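Local structure of SEC-C motif domain protein (Psychrobacter arcticus, 2I9W) at the zinc ion site. The protein binds zinc through a SEC-C motif and an N-terminal zinc-binding domain, and also carries a cystatin-like (NTF2-like) domain. Sequence-based numbering; all coordinates share one arbitrary frame.

The zinc ion site. Residues 114, 139, 168, 170, 172, 179-180. With ZN (zinc ion), chain B.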
# COMPACT_ATOMS: atom_id res chain seq x y z
N HIS A 114 -11.34 6.88 -6.33
CA HIS A 114 -10.50 6.78 -5.13
C HIS A 114 -11.10 5.99 -3.98
O HIS A 114 -12.31 5.85 -3.86
CB HIS A 114 -10.20 8.14 -4.56
CG HIS A 114 -9.48 9.03 -5.49
ND1 HIS A 114 -10.14 9.87 -6.35
CD2 HIS A 114 -8.16 9.22 -5.69
CE1 HIS A 114 -9.26 10.53 -7.06
NE2 HIS A 114 -8.05 10.18 -6.67
N VAL A 139 -5.75 5.41 -5.72
CA VAL A 139 -6.43 5.74 -6.97
C VAL A 139 -6.42 4.51 -7.86
O VAL A 139 -5.43 3.78 -7.91
CB VAL A 139 -5.83 6.98 -7.70
CG1 VAL A 139 -4.41 6.73 -8.20
CG2 VAL A 139 -6.77 7.44 -8.84
N CYS A 168 -4.82 15.57 -14.14
CA CYS A 168 -4.30 14.92 -12.97
C CYS A 168 -3.15 13.99 -13.33
O CYS A 168 -3.14 13.37 -14.41
CB CYS A 168 -5.39 14.12 -12.26
SG CYS A 168 -4.88 13.66 -10.65
N CYS A 170 -2.62 11.18 -12.20
CA CYS A 170 -3.08 9.78 -12.34
C CYS A 170 -3.51 9.43 -13.74
O CYS A 170 -3.67 8.26 -14.06
CB CYS A 170 -4.23 9.45 -11.40
SG CYS A 170 -5.80 10.09 -11.85
N SER A 172 -6.40 10.51 -15.21
CA SER A 172 -7.88 10.53 -15.32
C SER A 172 -8.46 11.48 -16.36
O SER A 172 -9.62 11.30 -16.79
CB SER A 172 -8.50 10.92 -13.97
OG SER A 172 -8.23 12.28 -13.64
N CYS A 179 -9.34 16.00 -8.53
CA CYS A 179 -8.98 14.57 -8.61
C CYS A 179 -8.03 14.20 -7.48
O CYS A 179 -8.42 14.32 -6.35
CB CYS A 179 -8.43 14.17 -9.99
SG CYS A 179 -8.43 12.40 -10.38
N CYS A 180 -6.80 13.78 -7.77
CA CYS A 180 -5.91 13.30 -6.70
C CYS A 180 -5.47 14.43 -5.76
O CYS A 180 -5.14 14.18 -4.59
CB CYS A 180 -4.72 12.55 -7.30
SG CYS A 180 -5.21 10.98 -8.12
ZN ZN B . -6.10 11.75 -10.18
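Over one face of the imidazole of His114, on strand 114-125, the CG2 methyl of Val139 comes in near the rim, 3.7 Å from His114 NE2. On the opposite side, beyond the rim, the main-chain carbonyl O of Cys179 lies 3.9 Å from His114 CE1. At the edge, in the ring plane, sits the SG of Cys180. His114 NE2 donates to Cys180 SG along a nearly straight hydrogen bond (3.3 Å, 167° at the hydrogen), helping to fix the ring's rotation and tying the strand to the metal site; it may also draw negative charge off the thiolate. Val139 CG2 also packs 3.9 Å from Cys180 SG.

This is the SEC-C zinc site, a CXCX8CC motif, probably structural. Cys168 SG binds ZN at 2.3 Å, and the SG atoms of Cys170, Cys179 and Cys180 bind it at 2.4 Å, near tetrahedral. The widest angle, 121°, falls between the adjacent Cys179 and Cys180. These neighbours reach one ion through different torsions: Cys179 SG stands anti to its backbone N, whereas Cys180 SG turns anti to its carbonyl carbon. Cys168 SG is also anti to N; Cys170 SG takes the crowded position between N and the carbonyl carbon (chi1 76°). The sulfur of Cys168 accepts the backbone N-H of Cys180 at 3.5 Å (N to SG), linking the two ends of the motif, with a weaker bond from Cys170 N. Ser172 N likewise bonds weakly to Cys170 SG. The Ser172 hydroxyl stays outside the coordination shell, its OG 3.3 Å from Cys179 SG.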